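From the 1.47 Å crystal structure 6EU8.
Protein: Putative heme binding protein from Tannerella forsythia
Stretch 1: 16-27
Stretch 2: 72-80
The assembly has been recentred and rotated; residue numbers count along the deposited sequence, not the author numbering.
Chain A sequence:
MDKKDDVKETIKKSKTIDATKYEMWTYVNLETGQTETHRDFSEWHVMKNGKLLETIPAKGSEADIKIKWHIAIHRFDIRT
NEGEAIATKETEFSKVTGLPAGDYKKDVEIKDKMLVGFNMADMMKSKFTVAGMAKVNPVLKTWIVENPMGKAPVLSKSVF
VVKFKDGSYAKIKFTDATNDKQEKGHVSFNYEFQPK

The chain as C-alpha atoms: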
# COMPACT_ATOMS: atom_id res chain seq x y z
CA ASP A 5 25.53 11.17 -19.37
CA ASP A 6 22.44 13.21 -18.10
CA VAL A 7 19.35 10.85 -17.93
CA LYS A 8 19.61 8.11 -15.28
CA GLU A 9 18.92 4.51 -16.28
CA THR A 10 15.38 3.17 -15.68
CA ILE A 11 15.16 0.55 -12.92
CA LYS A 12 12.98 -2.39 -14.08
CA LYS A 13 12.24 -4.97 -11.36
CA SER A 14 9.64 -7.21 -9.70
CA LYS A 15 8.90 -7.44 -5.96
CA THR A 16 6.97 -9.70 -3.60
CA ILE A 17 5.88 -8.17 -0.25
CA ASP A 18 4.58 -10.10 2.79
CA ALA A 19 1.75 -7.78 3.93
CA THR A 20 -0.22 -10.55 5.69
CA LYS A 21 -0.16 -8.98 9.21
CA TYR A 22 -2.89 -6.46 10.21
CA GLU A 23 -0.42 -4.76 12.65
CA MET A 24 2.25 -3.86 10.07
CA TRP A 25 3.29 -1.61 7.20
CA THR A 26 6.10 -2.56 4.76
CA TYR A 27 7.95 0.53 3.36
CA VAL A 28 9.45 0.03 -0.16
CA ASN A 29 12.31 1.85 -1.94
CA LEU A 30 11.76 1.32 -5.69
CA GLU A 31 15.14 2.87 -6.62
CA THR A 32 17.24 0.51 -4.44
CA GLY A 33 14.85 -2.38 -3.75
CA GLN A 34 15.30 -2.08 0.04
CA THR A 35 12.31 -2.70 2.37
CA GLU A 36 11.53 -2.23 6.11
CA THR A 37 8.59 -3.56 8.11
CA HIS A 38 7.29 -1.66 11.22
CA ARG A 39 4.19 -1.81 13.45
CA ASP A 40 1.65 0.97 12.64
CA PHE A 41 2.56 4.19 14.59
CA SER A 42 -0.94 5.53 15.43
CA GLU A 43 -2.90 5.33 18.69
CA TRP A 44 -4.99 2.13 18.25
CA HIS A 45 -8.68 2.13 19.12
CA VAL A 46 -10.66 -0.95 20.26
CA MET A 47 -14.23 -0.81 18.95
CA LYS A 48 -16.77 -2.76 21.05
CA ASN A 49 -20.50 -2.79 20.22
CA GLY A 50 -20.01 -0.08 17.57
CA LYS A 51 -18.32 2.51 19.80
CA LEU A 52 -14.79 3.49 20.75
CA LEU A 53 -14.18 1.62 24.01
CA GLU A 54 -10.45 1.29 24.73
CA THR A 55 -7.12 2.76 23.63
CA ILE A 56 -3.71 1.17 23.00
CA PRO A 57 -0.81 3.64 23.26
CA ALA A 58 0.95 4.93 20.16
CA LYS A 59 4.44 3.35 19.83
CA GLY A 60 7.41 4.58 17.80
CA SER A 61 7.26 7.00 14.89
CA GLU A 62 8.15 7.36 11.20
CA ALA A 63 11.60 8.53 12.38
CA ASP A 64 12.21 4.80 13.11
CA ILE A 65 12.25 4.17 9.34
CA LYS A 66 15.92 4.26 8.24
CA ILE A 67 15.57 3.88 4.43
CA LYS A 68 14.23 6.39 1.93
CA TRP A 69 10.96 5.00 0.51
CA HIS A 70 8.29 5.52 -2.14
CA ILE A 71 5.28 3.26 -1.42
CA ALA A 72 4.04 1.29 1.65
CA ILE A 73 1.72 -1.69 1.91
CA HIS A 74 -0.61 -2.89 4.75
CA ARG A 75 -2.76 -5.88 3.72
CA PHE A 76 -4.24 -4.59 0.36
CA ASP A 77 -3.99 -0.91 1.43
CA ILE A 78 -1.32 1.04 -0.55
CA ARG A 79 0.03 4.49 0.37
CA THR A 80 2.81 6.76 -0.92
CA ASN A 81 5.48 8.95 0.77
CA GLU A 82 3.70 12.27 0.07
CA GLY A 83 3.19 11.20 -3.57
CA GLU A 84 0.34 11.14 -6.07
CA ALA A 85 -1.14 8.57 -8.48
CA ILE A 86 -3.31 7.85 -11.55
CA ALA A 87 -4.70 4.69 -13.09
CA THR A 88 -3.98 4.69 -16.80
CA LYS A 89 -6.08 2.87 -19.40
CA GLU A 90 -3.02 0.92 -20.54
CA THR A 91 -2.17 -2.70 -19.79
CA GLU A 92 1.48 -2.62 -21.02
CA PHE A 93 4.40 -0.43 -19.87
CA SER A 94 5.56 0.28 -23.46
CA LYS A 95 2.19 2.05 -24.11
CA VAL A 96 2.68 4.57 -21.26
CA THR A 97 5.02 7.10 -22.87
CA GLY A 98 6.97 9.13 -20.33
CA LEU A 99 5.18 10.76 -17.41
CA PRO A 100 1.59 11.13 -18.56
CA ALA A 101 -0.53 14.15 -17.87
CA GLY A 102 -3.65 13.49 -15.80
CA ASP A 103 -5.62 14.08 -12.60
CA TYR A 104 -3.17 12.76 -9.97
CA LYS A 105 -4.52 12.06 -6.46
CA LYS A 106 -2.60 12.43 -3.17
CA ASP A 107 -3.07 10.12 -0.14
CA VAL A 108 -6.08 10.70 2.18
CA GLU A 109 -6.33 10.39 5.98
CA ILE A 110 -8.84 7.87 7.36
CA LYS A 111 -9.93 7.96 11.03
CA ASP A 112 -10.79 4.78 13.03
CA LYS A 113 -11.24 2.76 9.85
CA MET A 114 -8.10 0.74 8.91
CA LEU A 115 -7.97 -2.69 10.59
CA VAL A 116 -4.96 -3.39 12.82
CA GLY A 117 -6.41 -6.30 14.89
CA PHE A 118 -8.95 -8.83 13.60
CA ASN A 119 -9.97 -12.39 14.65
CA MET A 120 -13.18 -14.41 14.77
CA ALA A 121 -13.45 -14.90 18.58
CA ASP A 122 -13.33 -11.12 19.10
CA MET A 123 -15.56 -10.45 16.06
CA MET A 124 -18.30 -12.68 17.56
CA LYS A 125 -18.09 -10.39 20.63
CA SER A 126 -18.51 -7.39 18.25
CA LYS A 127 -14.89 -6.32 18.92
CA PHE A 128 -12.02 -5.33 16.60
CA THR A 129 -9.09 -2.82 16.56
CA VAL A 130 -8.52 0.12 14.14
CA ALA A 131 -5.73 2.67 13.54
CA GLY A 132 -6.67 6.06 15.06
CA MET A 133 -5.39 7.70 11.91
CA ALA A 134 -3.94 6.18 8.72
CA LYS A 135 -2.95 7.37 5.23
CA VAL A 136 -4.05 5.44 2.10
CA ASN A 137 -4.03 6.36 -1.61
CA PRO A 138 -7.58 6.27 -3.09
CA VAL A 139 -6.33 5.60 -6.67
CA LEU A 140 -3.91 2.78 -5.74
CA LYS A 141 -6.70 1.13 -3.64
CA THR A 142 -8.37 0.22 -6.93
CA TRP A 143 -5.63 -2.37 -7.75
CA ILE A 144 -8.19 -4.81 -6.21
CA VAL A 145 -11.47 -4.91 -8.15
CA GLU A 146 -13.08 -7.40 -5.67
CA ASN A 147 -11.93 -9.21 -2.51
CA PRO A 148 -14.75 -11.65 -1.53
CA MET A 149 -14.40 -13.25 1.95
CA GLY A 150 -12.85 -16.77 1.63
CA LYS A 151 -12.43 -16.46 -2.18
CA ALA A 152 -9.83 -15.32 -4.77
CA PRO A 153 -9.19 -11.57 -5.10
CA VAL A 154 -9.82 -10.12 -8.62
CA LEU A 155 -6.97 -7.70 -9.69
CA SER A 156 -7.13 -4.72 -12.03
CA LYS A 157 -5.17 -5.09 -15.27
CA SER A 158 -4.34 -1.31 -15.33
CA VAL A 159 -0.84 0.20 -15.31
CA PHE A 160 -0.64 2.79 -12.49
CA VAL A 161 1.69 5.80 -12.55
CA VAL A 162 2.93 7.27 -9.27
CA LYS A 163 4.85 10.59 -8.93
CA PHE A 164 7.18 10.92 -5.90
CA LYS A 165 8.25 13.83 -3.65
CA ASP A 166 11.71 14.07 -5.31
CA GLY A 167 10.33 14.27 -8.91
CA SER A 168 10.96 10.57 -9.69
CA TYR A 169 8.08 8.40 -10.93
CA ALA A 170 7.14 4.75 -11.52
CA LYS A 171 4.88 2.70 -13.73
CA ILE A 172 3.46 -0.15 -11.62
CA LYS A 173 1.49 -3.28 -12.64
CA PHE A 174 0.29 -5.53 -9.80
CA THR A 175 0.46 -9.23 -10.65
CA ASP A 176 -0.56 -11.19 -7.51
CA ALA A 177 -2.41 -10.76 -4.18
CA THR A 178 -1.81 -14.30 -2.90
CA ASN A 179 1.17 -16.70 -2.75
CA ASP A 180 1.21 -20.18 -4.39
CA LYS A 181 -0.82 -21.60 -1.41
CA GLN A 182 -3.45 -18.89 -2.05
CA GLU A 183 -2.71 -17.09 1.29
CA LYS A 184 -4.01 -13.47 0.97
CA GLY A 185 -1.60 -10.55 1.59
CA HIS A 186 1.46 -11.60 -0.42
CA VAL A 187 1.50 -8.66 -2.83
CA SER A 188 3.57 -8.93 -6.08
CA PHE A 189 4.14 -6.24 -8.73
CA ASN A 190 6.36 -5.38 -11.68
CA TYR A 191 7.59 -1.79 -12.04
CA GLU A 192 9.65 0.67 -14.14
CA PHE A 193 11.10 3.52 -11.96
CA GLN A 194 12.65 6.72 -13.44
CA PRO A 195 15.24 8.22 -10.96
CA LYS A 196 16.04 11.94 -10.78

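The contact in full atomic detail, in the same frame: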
# COMPACT_ATOMS: atom_id res chain seq x y z
N THR A 16 8.01 -8.98 -4.34
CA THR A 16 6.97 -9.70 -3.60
C THR A 16 7.06 -9.27 -2.13
O THR A 16 8.11 -9.41 -1.50
CB THR A 16 7.12 -11.22 -3.74
OG1 THR A 16 6.95 -11.56 -5.13
CG2 THR A 16 6.09 -11.95 -2.89
N ILE A 17 5.95 -8.72 -1.61
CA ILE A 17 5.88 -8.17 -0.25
C ILE A 17 4.93 -8.99 0.64
O ILE A 17 3.76 -9.19 0.30
CB ILE A 17 5.41 -6.68 -0.24
CG1 ILE A 17 6.29 -5.80 -1.15
CG2 ILE A 17 5.30 -6.13 1.18
CD1 ILE A 17 7.74 -5.69 -0.73
N ASP A 18 5.42 -9.43 1.79
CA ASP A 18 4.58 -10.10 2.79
C ASP A 18 3.85 -9.06 3.63
O ASP A 18 4.39 -8.58 4.63
CB ASP A 18 5.42 -11.03 3.66
CG ASP A 18 4.61 -11.75 4.71
OD1 ASP A 18 3.39 -11.50 4.88
OD2 ASP A 18 5.22 -12.58 5.43
N ALA A 19 2.63 -8.73 3.21
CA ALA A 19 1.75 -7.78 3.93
C ALA A 19 0.60 -8.51 4.62
O ALA A 19 -0.48 -7.96 4.80
CB ALA A 19 1.24 -6.72 2.96
N THR A 20 0.84 -9.75 5.07
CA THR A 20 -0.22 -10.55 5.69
C THR A 20 -0.68 -10.06 7.07
O THR A 20 -1.82 -10.31 7.45
CB THR A 20 0.21 -12.05 5.83
OG1 THR A 20 1.41 -12.15 6.61
CG2 THR A 20 0.37 -12.67 4.46
N LYS A 21 0.18 -9.38 7.83
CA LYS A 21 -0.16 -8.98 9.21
C LYS A 21 -0.96 -7.68 9.27
O LYS A 21 -0.54 -6.65 8.69
CB LYS A 21 1.11 -8.84 10.05
CG LYS A 21 1.86 -10.17 10.19
CD LYS A 21 2.86 -10.22 11.31
CE LYS A 21 3.22 -11.69 11.59
NZ LYS A 21 4.33 -11.89 12.57
N TYR A 22 -2.08 -7.69 9.99
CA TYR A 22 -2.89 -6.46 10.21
C TYR A 22 -2.13 -5.34 10.99
O TYR A 22 -2.45 -4.14 10.83
CB TYR A 22 -4.24 -6.82 10.85
CG TYR A 22 -5.20 -7.56 9.92
CD1 TYR A 22 -6.07 -6.90 9.09
CD2 TYR A 22 -5.23 -8.96 9.92
CE1 TYR A 22 -6.93 -7.57 8.23
CE2 TYR A 22 -6.09 -9.64 9.08
CZ TYR A 22 -6.94 -8.96 8.24
OH TYR A 22 -7.80 -9.64 7.38
N GLU A 23 -1.16 -5.72 11.81
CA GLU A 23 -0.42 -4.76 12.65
C GLU A 23 0.61 -3.92 11.90
O GLU A 23 1.05 -2.92 12.47
CB GLU A 23 0.32 -5.47 13.81
CG GLU A 23 -0.60 -6.28 14.74
CD GLU A 23 -0.75 -7.74 14.36
OE1 GLU A 23 -0.57 -8.14 13.17
OE2 GLU A 23 -1.09 -8.52 15.28
N MET A 24 1.02 -4.33 10.68
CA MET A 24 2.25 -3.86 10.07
C MET A 24 2.07 -3.06 8.78
O MET A 24 1.09 -3.25 8.04
CB MET A 24 3.17 -5.04 9.73
CG MET A 24 3.53 -6.01 10.84
SD MET A 24 4.50 -5.17 12.11
CE MET A 24 4.50 -6.37 13.45
N TRP A 25 3.04 -2.18 8.52
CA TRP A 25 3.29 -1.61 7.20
C TRP A 25 4.66 -2.07 6.70
O TRP A 25 5.60 -2.11 7.48
CB TRP A 25 3.30 -0.09 7.27
CG TRP A 25 1.98 0.59 7.48
CD1 TRP A 25 1.46 0.99 8.65
CD2 TRP A 25 1.07 1.02 6.47
NE1 TRP A 25 0.24 1.61 8.46
CE2 TRP A 25 -0.01 1.64 7.11
CE3 TRP A 25 1.04 0.91 5.07
CZ2 TRP A 25 -1.07 2.20 6.41
CZ3 TRP A 25 -0.02 1.43 4.39
CH2 TRP A 25 -1.06 2.07 5.06
N THR A 26 4.80 -2.33 5.40
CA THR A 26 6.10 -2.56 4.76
C THR A 26 6.41 -1.38 3.83
O THR A 26 5.65 -1.13 2.87
CB THR A 26 6.15 -3.91 4.02
OG1 THR A 26 5.92 -4.95 4.99
CG2 THR A 26 7.51 -4.17 3.39
N TYR A 27 7.50 -0.66 4.12
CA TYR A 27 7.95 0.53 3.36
C TYR A 27 8.93 0.09 2.27
O TYR A 27 9.85 -0.68 2.56
CB TYR A 27 8.58 1.56 4.35
CG TYR A 27 7.62 1.98 5.46
CD1 TYR A 27 7.52 1.26 6.66
CD2 TYR A 27 6.76 3.06 5.29
CE1 TYR A 27 6.61 1.64 7.65
CE2 TYR A 27 5.83 3.43 6.28
CZ TYR A 27 5.77 2.71 7.46
OH TYR A 27 4.85 3.07 8.46
N ALA A 72 4.18 2.19 0.49
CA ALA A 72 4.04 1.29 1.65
C ALA A 72 2.74 0.52 1.57
O ALA A 72 1.74 1.02 1.06
CB ALA A 72 4.13 2.05 2.95
N ILE A 73 2.79 -0.72 2.08
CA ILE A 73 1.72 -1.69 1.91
C ILE A 73 1.32 -2.26 3.29
O ILE A 73 2.18 -2.67 4.09
CB ILE A 73 2.16 -2.83 0.94
CG1 ILE A 73 2.64 -2.25 -0.42
CG2 ILE A 73 1.02 -3.85 0.73
CD1 ILE A 73 3.11 -3.31 -1.39
N HIS A 74 -0.00 -2.27 3.56
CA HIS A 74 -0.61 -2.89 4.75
C HIS A 74 -1.78 -3.70 4.23
O HIS A 74 -2.72 -3.14 3.73
CB HIS A 74 -1.12 -1.82 5.72
CG HIS A 74 -2.17 -2.32 6.70
ND1 HIS A 74 -3.52 -2.33 6.42
CD2 HIS A 74 -2.05 -2.80 7.97
CE1 HIS A 74 -4.18 -2.81 7.45
NE2 HIS A 74 -3.32 -3.09 8.40
N ARG A 75 -1.74 -5.05 4.37
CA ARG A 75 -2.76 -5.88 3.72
C ARG A 75 -2.91 -5.45 2.24
O ARG A 75 -1.90 -5.51 1.55
CB ARG A 75 -4.06 -5.85 4.51
CG ARG A 75 -3.97 -6.40 5.94
CD ARG A 75 -3.87 -7.94 6.07
NE ARG A 75 -4.90 -8.63 5.30
CZ ARG A 75 -5.04 -9.96 5.21
NH1 ARG A 75 -4.19 -10.77 5.82
NH2 ARG A 75 -6.00 -10.48 4.47
N PHE A 76 -4.10 -5.05 1.77
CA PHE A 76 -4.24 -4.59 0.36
C PHE A 76 -4.30 -3.06 0.26
O PHE A 76 -4.54 -2.51 -0.83
CB PHE A 76 -5.44 -5.25 -0.34
CG PHE A 76 -5.34 -6.77 -0.49
CD1 PHE A 76 -4.12 -7.45 -0.54
CD2 PHE A 76 -6.52 -7.51 -0.57
CE1 PHE A 76 -4.07 -8.82 -0.71
CE2 PHE A 76 -6.46 -8.91 -0.72
CZ PHE A 76 -5.26 -9.54 -0.79
N ASP A 77 -4.09 -2.39 1.39
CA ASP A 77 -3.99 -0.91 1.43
C ASP A 77 -2.60 -0.47 0.94
O ASP A 77 -1.57 -1.00 1.39
CB ASP A 77 -4.16 -0.40 2.85
CG ASP A 77 -5.44 -0.86 3.49
OD1 ASP A 77 -6.52 -0.51 2.98
OD2 ASP A 77 -5.38 -1.55 4.54
N ILE A 78 -2.57 0.52 0.05
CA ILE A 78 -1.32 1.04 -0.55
C ILE A 78 -1.29 2.54 -0.31
O ILE A 78 -2.29 3.24 -0.61
CB ILE A 78 -1.23 0.84 -2.08
CG1 ILE A 78 -1.71 -0.54 -2.49
CG2 ILE A 78 0.20 1.10 -2.56
CD1 ILE A 78 -0.85 -1.64 -2.02
N ARG A 79 -0.19 3.04 0.26
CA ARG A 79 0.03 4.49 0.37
C ARG A 79 1.36 4.87 -0.29
O ARG A 79 2.16 4.02 -0.66
CB ARG A 79 0.01 4.98 1.81
CG ARG A 79 1.20 4.51 2.64
CD ARG A 79 1.33 5.25 3.95
NE ARG A 79 1.77 6.63 3.74
CZ ARG A 79 2.37 7.38 4.66
NH1 ARG A 79 2.61 6.93 5.89
NH2 ARG A 79 2.74 8.63 4.31
N THR A 80 1.57 6.19 -0.40
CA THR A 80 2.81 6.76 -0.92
C THR A 80 3.49 7.60 0.16
O THR A 80 2.91 7.89 1.21
CB THR A 80 2.52 7.64 -2.16
OG1 THR A 80 1.83 8.84 -1.78
CG2 THR A 80 1.74 6.88 -3.21
O HOH W 1 0.67 -5.50 6.41

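The two stretches, at least 45 residues apart in sequence wherever they touch, bury 764 Å² between them, summed over both sides. At the apolar centre, I73 meets two residues of the first stretch: its CG2 lies 3.6 Å from CB of A19, and its CD1 4.0 Å from CG1 of I17. The single methyl of A19 points toward the second stretch and fits where the backbones run close. The side chains of Y27 and A72 share the other face of the sheet from T26 and I73; CB of A72 approaches CD2 of Y27 at 3.7 Å and CE3 of W25 at 3.9 Å.

The indole of W25 is sandwiched. CB of H74 sits over one face, 3.5 Å from the centroid of the six-membered ring of W25, a CH-pi contact; the aliphatic part of R79 covers the opposite face, with CG of R79 3.7 Å from CZ3 of W25. A broad, flat ring suits this slot, and its NE1 is satisfied elsewhere in the structure.

Strands 24-27 and 72-74 run antiparallel, with side chains on both faces of the sheet. T26 and I73 form a hydrogen-bonded pair, T26 N to I73 O at 2.9 Å and I73 N to T26 O at 3.0 Å. A CA-H...O contact supplements it: CA of A72 lies 3.2 Å from O of T26.

Farther out, H74 uses both ring nitrogens. NE2 of H74 donates to O of Y22 (2.8 Å), while ND1 of H74 donates to OD2 of D77 (2.8 Å), so the carboxylate helps orient the imidazole across the gap. Both nitrogens acting as donors implies a doubly protonated ring.

R75 forms the polar edge. It lies in the type II' turn from H74 to D77, and its side chain folds over Y22. The guanidinium of R75 stacks flat on the phenol of Y22, centres 4.4 Å apart and planes at 8°. In the guanidinium plane, NH1 of R75 donates to O of T20 (2.9 Å), so one long side chain serves both ring and backbone. N of R75 makes a weak hydrogen bond to O of A19 (3.2 Å) and also donates to water 1 (3.2 Å from N of R75 to the water O). That water also lies 2.8 Å from O of K21 and 2.8 Å from O of M24, measured from its O, linking the turn of the first stretch to that of the second.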